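Local coordinates for KaiC-like domain-containing protein (Pyrococcus horikoshii, PDB 2EKD) that is of unknown function but, as a KaiC-like domain protein of the P-loop NTPase clan, is probably related to nucleotide-binding proteins, at residues Met3-Phe9 with Tyr34-Lys40; Pro113-Leu119 with Glu148-Phe154; Asp183-Ile187 with Lys199-Pro203. Residues are numbered along the deposited sequence.

Interaction 1 of 3, residues Met3-Phe9 with Tyr34-Lys40; sequences MNSEKFF and YIVNNSK
Tyr34, Ser5 and Phe9 bury the most surface where the N-terminal helix 5-9 meets the end of helix 29-37. Met3 and Asn4 are extended, and Asn4 is the N-cap of helix 5-9. Tyr34 (chi1 t) donates a hydrogen bond from OH to Met3 O at 2.6 Å. The edge of the Tyr34 ring points at the face of the Phe8 ring (chi1 t), T-shaped, with centroids 5.7 Å apart and planes at 84°. Ser5 and Asn38 have the nearest CA atoms, 5.0 Å apart. Asn38 is the first residue after helix 29-37 to leave helical geometry, and Ser39 is extended. Phe9 (chi1 m) turns its ring edge to this exit. Phe9 CZ is 3.6 Å from Ile35 O, and Phe9 CE1 is 3.9 Å from Ile35 CG2. This is helix-end packing beside strand 114-119, whose Ile115 touches Phe9 and Ile35. The chemistry is mixed: aromatic and apolar packing lies beside polar Ser5, Asn38 and Lys40, and the Tyr34 hydroxyl joins helix 29-37 to the backbone just before helix 5-9.

Interaction 2 of 3, residues Pro113-Leu119 with Glu148-Phe154; sequences PVINPVL and ERIAFYF
This is a parallel strand pair in the mixed sheet's core, joining strand 114-119 to residues 149-154 of strand 149-156. A helical connection of 28 residues makes it a beta-alpha-beta crossover, as expected of a P-loop NTPase-like fold. Val114 pairs with Arg149, Ile115 with Ile150, Asn116 with Ala151, Pro117 with Phe152 and Val118 with Tyr153. The axes approach to 4.4 Å and cross at -21°. Six hydrogen bonds join the backbones: Val114 N to Glu148 O (2.8 Å), Ile150 N to Val114 O (3.1 Å), Asn116 N to Ile150 O (2.8 Å), Phe152 N to Asn116 O (2.9 Å), Val118 N to Phe152 O (2.8 Å) and Phe154 N to Val118 O (3.0 Å). A cis peptide precedes Pro113. On one face Ile115 CG2 meets Phe152 CE2 at 3.8 Å. On the other, Val118 (chi1 t) makes a CH-pi contact, its CB 3.9 Å from the Tyr153 ring centroid. Helix 29-37 covers the Ile115, Pro117 and Phe154 face. Strand 44-48 flanks strand 114-119, and strand 17-22 flanks strand 149-156.

Interaction 3 of 3, residues Asp183-Ile187 with Lys199-Pro203; sequences DSGII and KIVSP
Lys199 enters this short antiparallel pairing in extended form, its CA-to-CB bond pointing away from residues 183-187. Ile200 follows as the first strand residue. It forms a non-hydrogen-bonded pair with Ile187, CA to CA 4.4 Å. Both isoleucines are in the mt rotamer, and Ile200 CG1 meets Ile187 CG1 at 3.6 Å. Ile200 CA also approaches Ile186 O at 3.2 Å in a CA-H...O contact. Val201 pairs with Ile186 through two backbone hydrogen bonds: Ile186 N to Val201 O (2.8 Å) and Val201 N to Ile186 O (2.9 Å). Their CA atoms are 5.3 Å apart, and Val201 CG2 lies 4.2 Å from Ile186 CB, on the face opposite Ile187 and Ile200. Ser202 lies beside Gly185, CA to CA 5.0 Å. Gly185, at phi 141° and psi -172°, suits this place, since a CB there would clash with Val201 O and Ser202 OG. Pro203 ends the segment, its CG 3.6 Å from Ile186 CD1. The pair forms a beta hairpin at the sheet edge within this chain. Strand 177-182 lies on the other side of strand 185-190, while helix 29-37 meets Ile186 through Leu31 and Pro203 through Tyr34.

Overall arrangement
From the N terminus, interaction 1 comes first: it closes a loop holding strand 17-22 and brings helix 5-9 onto helix 29-37. Interaction 2 then closes the helical crossover between the neighbouring central strands 114-119 and 149-156. Interaction 3 closes a short hairpin loop near the C terminus. The three follow in series, with no nesting or crossing. Interaction 1 is the common neighbour. Its Ile35 packs on Ile115 and Phe154 of interaction 2, while its Met3, Phe8 and Tyr34 touch Pro203 of interaction 3. Interactions 2 and 3 belong to one sheet but do not touch, their nearest atoms about 8 Å apart. Helices 5-9 and 29-37 thus touch both the central strands and the segment around Pro203.

Interaction 1 of 3, residues Met3-Phe9 with Tyr34-Lys40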
loop_
_atom_site.group_PDB
_atom_site.type_symbol
_atom_site.label_atom_id
_atom_site.label_comp_id
_atom_site.label_asym_id
_atom_site.label_seq_id
_atom_site.Cartn_x
_atom_site.Cartn_y
_atom_site.Cartn_z
HETATM N N MSE F 3 -11.884 7.103 -40.693
HETATM C CA MSE F 3 -10.887 7.852 -41.513
HETATM C C MSE F 3 -9.711 6.948 -41.862
HETATM O O MSE F 3 -9.426 5.989 -41.141
HETATM C CB MSE F 3 -10.374 9.067 -40.733
HETATM C CG MSE F 3 -9.630 8.708 -39.452
HETATM SE SE MSE F 3 -9.115 10.133 -38.461
HETATM C CE MSE F 3 -10.502 10.275 -37.340
ATOM N N ASN F 4 -9.035 7.238 -42.970
ATOM C CA ASN F 4 -7.878 6.439 -43.346
ATOM C C ASN F 4 -6.659 7.081 -42.694
ATOM O O ASN F 4 -6.705 8.248 -42.298
ATOM C CB ASN F 4 -7.716 6.367 -44.872
ATOM C CG ASN F 4 -7.573 7.726 -45.515
ATOM O OD1 ASN F 4 -6.683 8.502 -45.167
ATOM N ND2 ASN F 4 -8.446 8.018 -46.474
ATOM N N SER F 5 -5.581 6.314 -42.573
ATOM C CA SER F 5 -4.357 6.790 -41.931
ATOM C C SER F 5 -3.980 8.225 -42.256
ATOM O O SER F 5 -3.635 8.993 -41.358
ATOM C CB SER F 5 -3.179 5.876 -42.278
ATOM O OG SER F 5 -2.901 5.895 -43.668
ATOM N N GLU F 6 -4.038 8.581 -43.536
ATOM C CA GLU F 6 -3.691 9.927 -43.978
ATOM C C GLU F 6 -4.309 11.005 -43.083
ATOM O O GLU F 6 -3.609 11.900 -42.617
ATOM C CB GLU F 6 -4.132 10.132 -45.429
ATOM C CG GLU F 6 -3.698 11.460 -46.030
ATOM C CD GLU F 6 -4.086 11.594 -47.494
ATOM O OE1 GLU F 6 -5.295 11.516 -47.800
ATOM O OE2 GLU F 6 -3.180 11.777 -48.340
ATOM N N LYS F 7 -5.613 10.915 -42.840
ATOM C CA LYS F 7 -6.299 11.894 -41.997
ATOM C C LYS F 7 -5.861 11.772 -40.535
ATOM O O LYS F 7 -5.641 12.777 -39.856
ATOM C CB LYS F 7 -7.818 11.713 -42.091
ATOM C CG LYS F 7 -8.423 12.011 -43.464
ATOM C CD LYS F 7 -7.934 11.035 -44.524
ATOM C CE LYS F 7 -8.617 11.256 -45.872
ATOM N NZ LYS F 7 -10.087 10.978 -45.828
ATOM N N PHE F 8 -5.743 10.538 -40.058
ATOM C CA PHE F 8 -5.326 10.273 -38.686
ATOM C C PHE F 8 -3.974 10.926 -38.375
ATOM O O PHE F 8 -3.828 11.620 -37.365
ATOM C CB PHE F 8 -5.238 8.757 -38.456
ATOM C CG PHE F 8 -4.725 8.375 -37.094
ATOM C CD1 PHE F 8 -5.514 8.552 -35.962
ATOM C CD2 PHE F 8 -3.449 7.838 -36.945
ATOM C CE1 PHE F 8 -5.040 8.202 -34.693
ATOM C CE2 PHE F 8 -2.963 7.483 -35.684
ATOM C CZ PHE F 8 -3.760 7.666 -34.555
ATOM N N PHE F 9 -2.988 10.707 -39.243
ATOM C CA PHE F 9 -1.663 11.278 -39.022
ATOM C C PHE F 9 -1.678 12.805 -39.016
ATOM O O PHE F 9 -0.787 13.434 -38.449
ATOM C CB PHE F 9 -0.670 10.785 -40.083
ATOM C CG PHE F 9 -0.534 9.289 -40.141
ATOM C CD1 PHE F 9 -0.429 8.537 -38.973
ATOM C CD2 PHE F 9 -0.512 8.628 -41.364
ATOM C CE1 PHE F 9 -0.307 7.153 -39.022
ATOM C CE2 PHE F 9 -0.389 7.240 -41.422
ATOM C CZ PHE F 9 -0.289 6.502 -40.249
ATOM N N TYR F 34 -3.445 -0.701 -38.408
ATOM C CA TYR F 34 -4.053 0.445 -39.068
ATOM C C TYR F 34 -3.001 1.471 -39.478
ATOM O O TYR F 34 -3.041 2.014 -40.587
ATOM C CB TYR F 34 -5.086 1.073 -38.130
ATOM C CG TYR F 34 -5.640 2.402 -38.586
ATOM C CD1 TYR F 34 -6.790 2.467 -39.384
ATOM C CD2 TYR F 34 -5.035 3.599 -38.198
ATOM C CE1 TYR F 34 -7.329 3.694 -39.777
ATOM C CE2 TYR F 34 -5.566 4.834 -38.584
ATOM C CZ TYR F 34 -6.711 4.874 -39.370
ATOM O OH TYR F 34 -7.250 6.088 -39.727
ATOM N N ILE F 35 -2.048 1.725 -38.590
ATOM C CA ILE F 35 -0.988 2.683 -38.872
ATOM C C ILE F 35 -0.014 2.198 -39.960
ATOM O O ILE F 35 0.432 2.988 -40.794
ATOM C CB ILE F 35 -0.198 3.021 -37.579
ATOM C CG1 ILE F 35 -1.068 3.884 -36.655
ATOM C CG2 ILE F 35 1.106 3.742 -37.921
ATOM C CD1 ILE F 35 -0.395 4.258 -35.327
ATOM N N VAL F 36 0.311 0.906 -39.959
ATOM C CA VAL F 36 1.254 0.362 -40.943
ATOM C C VAL F 36 0.602 0.144 -42.325
ATOM O O VAL F 36 1.092 0.605 -43.351
ATOM C CB VAL F 36 1.820 -0.980 -40.449
ATOM C CG1 VAL F 36 2.673 -1.612 -41.546
ATOM C CG2 VAL F 36 2.694 -0.756 -39.229
ATOM N N ASN F 37 -0.502 -0.657 -42.328
ATOM C CA ASN F 37 -1.207 -0.920 -43.587
ATOM C C ASN F 37 -1.503 0.399 -44.310
ATOM O O ASN F 37 -1.120 0.622 -45.460
ATOM C CB ASN F 37 -2.526 -1.624 -43.234
ATOM C CG ASN F 37 -3.144 -2.288 -44.453
ATOM O OD1 ASN F 37 -4.360 -2.509 -44.523
ATOM N ND2 ASN F 37 -2.276 -2.673 -45.411
ATOM N N ASN F 38 -2.266 1.264 -43.590
ATOM C CA ASN F 38 -2.598 2.616 -44.002
ATOM C C ASN F 38 -1.385 3.533 -43.877
ATOM O O ASN F 38 -1.020 3.979 -42.798
ATOM C CB ASN F 38 -3.729 3.124 -43.109
ATOM C CG ASN F 38 -4.955 2.274 -43.322
ATOM O OD1 ASN F 38 -5.899 2.657 -44.008
ATOM N ND2 ASN F 38 -4.930 1.079 -42.709
ATOM N N SER F 39 -0.680 3.913 -44.941
ATOM C CA SER F 39 0.429 4.845 -44.768
ATOM C C SER F 39 1.083 5.219 -46.107
ATOM O O SER F 39 1.677 4.398 -46.796
ATOM C CB SER F 39 1.464 4.193 -43.849
ATOM O OG SER F 39 2.346 5.196 -43.343
ATOM N N LYS F 40 0.920 6.501 -46.483
ATOM C CA LYS F 40 1.630 6.992 -47.662
ATOM C C LYS F 40 3.109 7.259 -47.341
ATOM O O LYS F 40 3.976 7.284 -48.214
ATOM C CB LYS F 40 0.955 8.286 -48.121
ATOM C CG LYS F 40 -0.567 8.151 -48.215
ATOM C CD LYS F 40 -0.996 7.005 -49.133
ATOM C CE LYS F 40 -2.519 6.850 -49.202
ATOM N NZ LYS F 40 -3.058 6.630 -47.858
#

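Interaction 2 of 3, residues Pro113-Leu119 with Glu148-Phe154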
loop_
_atom_site.group_PDB
_atom_site.type_symbol
_atom_site.label_atom_id
_atom_site.label_comp_id
_atom_site.label_asym_id
_atom_site.label_seq_id
_atom_site.Cartn_x
_atom_site.Cartn_y
_atom_site.Cartn_z
ATOM N N PRO F 113 9.515 12.732 -43.898
ATOM C CA PRO F 113 9.397 12.148 -42.557
ATOM C C PRO F 113 8.868 10.714 -42.586
ATOM O O PRO F 113 8.261 10.284 -43.569
ATOM C CB PRO F 113 8.417 13.083 -41.875
ATOM C CG PRO F 113 7.447 13.349 -42.980
ATOM C CD PRO F 113 8.362 13.613 -44.172
ATOM N N VAL F 114 9.089 9.982 -41.501
ATOM C CA VAL F 114 8.614 8.606 -41.412
ATOM C C VAL F 114 7.698 8.435 -40.204
ATOM O O VAL F 114 7.825 9.159 -39.216
ATOM C CB VAL F 114 9.793 7.589 -41.271
ATOM C CG1 VAL F 114 10.805 7.782 -42.397
ATOM C CG2 VAL F 114 10.471 7.758 -39.932
ATOM N N ILE F 115 6.759 7.499 -40.296
ATOM C CA ILE F 115 5.871 7.207 -39.178
ATOM C C ILE F 115 6.700 6.188 -38.408
ATOM O O ILE F 115 7.125 5.173 -38.967
ATOM C CB ILE F 115 4.533 6.600 -39.653
ATOM C CG1 ILE F 115 3.787 7.624 -40.521
ATOM C CG2 ILE F 115 3.677 6.204 -38.454
ATOM C CD1 ILE F 115 3.592 8.978 -39.858
ATOM N N ASN F 116 6.939 6.472 -37.132
ATOM C CA ASN F 116 7.803 5.641 -36.300
ATOM C C ASN F 116 7.146 4.984 -35.083
ATOM O O ASN F 116 7.160 5.539 -33.986
ATOM C CB ASN F 116 8.987 6.512 -35.846
ATOM C CG ASN F 116 10.029 5.745 -35.059
ATOM O OD1 ASN F 116 10.832 6.347 -34.344
ATOM N ND2 ASN F 116 10.038 4.418 -35.192
ATOM N N PRO F 117 6.550 3.796 -35.264
ATOM C CA PRO F 117 5.921 3.128 -34.123
ATOM C C PRO F 117 7.005 2.478 -33.270
ATOM O O PRO F 117 7.834 1.733 -33.785
ATOM C CB PRO F 117 5.025 2.075 -34.781
ATOM C CG PRO F 117 4.752 2.660 -36.157
ATOM C CD PRO F 117 6.107 3.188 -36.530
ATOM N N VAL F 118 7.004 2.778 -31.977
ATOM C CA VAL F 118 7.972 2.204 -31.042
ATOM C C VAL F 118 7.185 1.260 -30.139
ATOM O O VAL F 118 6.267 1.687 -29.438
ATOM C CB VAL F 118 8.636 3.293 -30.180
ATOM C CG1 VAL F 118 9.643 2.664 -29.228
ATOM C CG2 VAL F 118 9.326 4.316 -31.077
ATOM N N LEU F 119 7.547 -0.019 -30.155
ATOM C CA LEU F 119 6.840 -1.018 -29.369
ATOM C C LEU F 119 7.666 -1.652 -28.249
ATOM O O LEU F 119 8.872 -1.877 -28.392
ATOM C CB LEU F 119 6.329 -2.124 -30.301
ATOM C CG LEU F 119 5.653 -1.714 -31.620
ATOM C CD1 LEU F 119 5.318 -2.967 -32.430
ATOM C CD2 LEU F 119 4.392 -0.907 -31.344
ATOM N N GLU F 148 12.375 14.427 -38.594
ATOM C CA GLU F 148 12.457 13.333 -39.552
ATOM C C GLU F 148 11.345 12.312 -39.325
ATOM O O GLU F 148 11.109 11.456 -40.178
ATOM C CB GLU F 148 13.815 12.629 -39.486
ATOM C CG GLU F 148 14.615 12.913 -38.239
ATOM C CD GLU F 148 15.257 14.287 -38.260
ATOM O OE1 GLU F 148 16.018 14.566 -39.210
ATOM O OE2 GLU F 148 15.008 15.084 -37.330
ATOM N N ARG F 149 10.650 12.400 -38.191
ATOM C CA ARG F 149 9.585 11.444 -37.929
ATOM C C ARG F 149 8.531 11.892 -36.925
ATOM O O ARG F 149 8.631 12.957 -36.316
ATOM C CB ARG F 149 10.186 10.124 -37.428
ATOM C CG ARG F 149 10.337 10.031 -35.898
ATOM C CD ARG F 149 11.358 11.024 -35.338
ATOM N NE ARG F 149 11.370 10.995 -33.879
ATOM C CZ ARG F 149 10.521 11.664 -33.102
ATOM N NH1 ARG F 149 9.591 12.442 -33.640
ATOM N NH2 ARG F 149 10.562 11.505 -31.784
ATOM N N ILE F 150 7.513 11.048 -36.787
ATOM C CA ILE F 150 6.435 11.218 -35.821
ATOM C C ILE F 150 6.471 9.854 -35.144
ATOM O O ILE F 150 6.174 8.842 -35.782
ATOM C CB ILE F 150 5.040 11.390 -36.470
ATOM C CG1 ILE F 150 4.970 12.696 -37.268
ATOM C CG2 ILE F 150 3.965 11.424 -35.375
ATOM C CD1 ILE F 150 3.553 13.062 -37.686
ATOM N N ALA F 151 6.866 9.826 -33.874
ATOM C CA ALA F 151 6.960 8.574 -33.130
ATOM C C ALA F 151 5.689 8.259 -32.337
ATOM O O ALA F 151 5.077 9.143 -31.730
ATOM C CB ALA F 151 8.159 8.622 -32.189
ATOM N N PHE F 152 5.296 6.990 -32.360
ATOM C CA PHE F 152 4.124 6.529 -31.630
ATOM C C PHE F 152 4.596 5.444 -30.666
ATOM O O PHE F 152 4.853 4.319 -31.085
ATOM C CB PHE F 152 3.084 5.933 -32.589
ATOM C CG PHE F 152 2.388 6.951 -33.456
ATOM C CD1 PHE F 152 1.291 7.663 -32.978
ATOM C CD2 PHE F 152 2.830 7.199 -34.749
ATOM C CE1 PHE F 152 0.645 8.607 -33.777
ATOM C CE2 PHE F 152 2.193 8.144 -35.555
ATOM C CZ PHE F 152 1.097 8.849 -35.067
ATOM N N TYR F 153 4.731 5.783 -29.388
ATOM C CA TYR F 153 5.163 4.803 -28.394
ATOM C C TYR F 153 3.967 4.055 -27.820
ATOM O O TYR F 153 3.193 4.617 -27.042
ATOM C CB TYR F 153 5.913 5.474 -27.245
ATOM C CG TYR F 153 7.320 5.930 -27.561
ATOM C CD1 TYR F 153 7.558 7.067 -28.340
ATOM C CD2 TYR F 153 8.417 5.245 -27.045
ATOM C CE1 TYR F 153 8.855 7.508 -28.587
ATOM C CE2 TYR F 153 9.715 5.673 -27.285
ATOM C CZ TYR F 153 9.931 6.802 -28.052
ATOM O OH TYR F 153 11.225 7.211 -28.276
ATOM N N PHE F 154 3.810 2.794 -28.222
ATOM C CA PHE F 154 2.723 1.952 -27.728
ATOM C C PHE F 154 3.159 1.397 -26.379
ATOM O O PHE F 154 4.089 0.593 -26.312
ATOM C CB PHE F 154 2.466 0.777 -28.672
ATOM C CG PHE F 154 1.667 1.128 -29.893
ATOM C CD1 PHE F 154 2.184 1.979 -30.866
ATOM C CD2 PHE F 154 0.408 0.571 -30.091
ATOM C CE1 PHE F 154 1.459 2.269 -32.022
ATOM C CE2 PHE F 154 -0.326 0.851 -31.243
ATOM C CZ PHE F 154 0.203 1.704 -32.212
HETATM O O HOH W 1 6.666 1.589 -26.688
#

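Interaction 3 of 3, residues Asp183-Ile187 with Lys199-Pro203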
loop_
_atom_site.group_PDB
_atom_site.type_symbol
_atom_site.label_atom_id
_atom_site.label_comp_id
_atom_site.label_asym_id
_atom_site.label_seq_id
_atom_site.Cartn_x
_atom_site.Cartn_y
_atom_site.Cartn_z
ATOM N N ASP F 183 -12.638 1.182 -24.992
ATOM C CA ASP F 183 -13.651 0.463 -25.763
ATOM C C ASP F 183 -14.514 1.350 -26.651
ATOM O O ASP F 183 -14.947 0.922 -27.714
ATOM C CB ASP F 183 -14.563 -0.342 -24.833
ATOM C CG ASP F 183 -13.874 -1.565 -24.260
ATOM O OD1 ASP F 183 -13.251 -2.316 -25.048
ATOM O OD2 ASP F 183 -13.962 -1.778 -23.029
ATOM N N SER F 184 -14.765 2.582 -26.222
ATOM C CA SER F 184 -15.595 3.486 -27.012
ATOM C C SER F 184 -14.773 4.301 -28.003
ATOM O O SER F 184 -15.318 5.082 -28.783
ATOM C CB SER F 184 -16.381 4.418 -26.088
ATOM O OG SER F 184 -15.512 5.174 -25.263
ATOM N N GLY F 185 -13.457 4.115 -27.977
ATOM C CA GLY F 185 -12.605 4.851 -28.894
ATOM C C GLY F 185 -11.296 5.323 -28.288
ATOM O O GLY F 185 -10.943 4.972 -27.160
ATOM N N ILE F 186 -10.576 6.137 -29.047
ATOM C CA ILE F 186 -9.292 6.654 -28.603
ATOM C C ILE F 186 -9.435 8.044 -27.996
ATOM O O ILE F 186 -9.896 8.979 -28.656
ATOM C CB ILE F 186 -8.300 6.702 -29.785
ATOM C CG1 ILE F 186 -8.173 5.305 -30.404
ATOM C CG2 ILE F 186 -6.948 7.197 -29.317
ATOM C CD1 ILE F 186 -7.439 5.292 -31.711
ATOM N N ILE F 187 -9.049 8.178 -26.731
ATOM C CA ILE F 187 -9.139 9.468 -26.067
ATOM C C ILE F 187 -7.842 10.234 -26.260
ATOM O O ILE F 187 -6.753 9.681 -26.105
ATOM C CB ILE F 187 -9.363 9.333 -24.552
ATOM C CG1 ILE F 187 -10.661 8.579 -24.275
ATOM C CG2 ILE F 187 -9.410 10.724 -23.915
ATOM C CD1 ILE F 187 -10.931 8.372 -22.786
ATOM N N LYS F 199 -10.883 15.326 -26.879
ATOM C CA LYS F 199 -11.825 14.690 -27.790
ATOM C C LYS F 199 -11.519 13.206 -27.944
ATOM O O LYS F 199 -10.393 12.755 -27.715
ATOM C CB LYS F 199 -11.772 15.350 -29.170
ATOM C CG LYS F 199 -12.055 16.842 -29.171
ATOM C CD LYS F 199 -13.393 17.154 -28.525
ATOM C CE LYS F 199 -13.720 18.636 -28.644
ATOM N NZ LYS F 199 -13.829 19.042 -30.077
ATOM N N ILE F 200 -12.538 12.455 -28.340
ATOM C CA ILE F 200 -12.403 11.026 -28.548
ATOM C C ILE F 200 -12.672 10.764 -30.016
ATOM O O ILE F 200 -13.620 11.308 -30.582
ATOM C CB ILE F 200 -13.420 10.243 -27.695
ATOM C CG1 ILE F 200 -13.104 10.448 -26.211
ATOM C CG2 ILE F 200 -13.406 8.766 -28.077
ATOM C CD1 ILE F 200 -14.075 9.764 -25.271
ATOM N N VAL F 201 -11.824 9.953 -30.640
ATOM C CA VAL F 201 -11.998 9.620 -32.044
ATOM C C VAL F 201 -12.044 8.109 -32.215
ATOM O O VAL F 201 -11.632 7.363 -31.324
ATOM C CB VAL F 201 -10.853 10.212 -32.921
ATOM C CG1 VAL F 201 -10.975 11.743 -32.980
ATOM C CG2 VAL F 201 -9.495 9.819 -32.354
ATOM N N SER F 202 -12.578 7.661 -33.348
ATOM C CA SER F 202 -12.658 6.235 -33.665
ATOM C C SER F 202 -12.162 6.035 -35.099
ATOM O O SER F 202 -12.923 5.691 -35.993
ATOM C CB SER F 202 -14.096 5.734 -33.530
ATOM O OG SER F 202 -14.485 5.661 -32.169
ATOM N N PRO F 203 -10.861 6.246 -35.325
ATOM C CA PRO F 203 -10.258 6.100 -36.653
ATOM C C PRO F 203 -10.407 4.739 -37.332
ATOM O O PRO F 203 -10.364 4.658 -38.559
ATOM C CB PRO F 203 -8.799 6.480 -36.408
ATOM C CG PRO F 203 -8.572 6.049 -34.994
ATOM C CD PRO F 203 -9.831 6.531 -34.311
#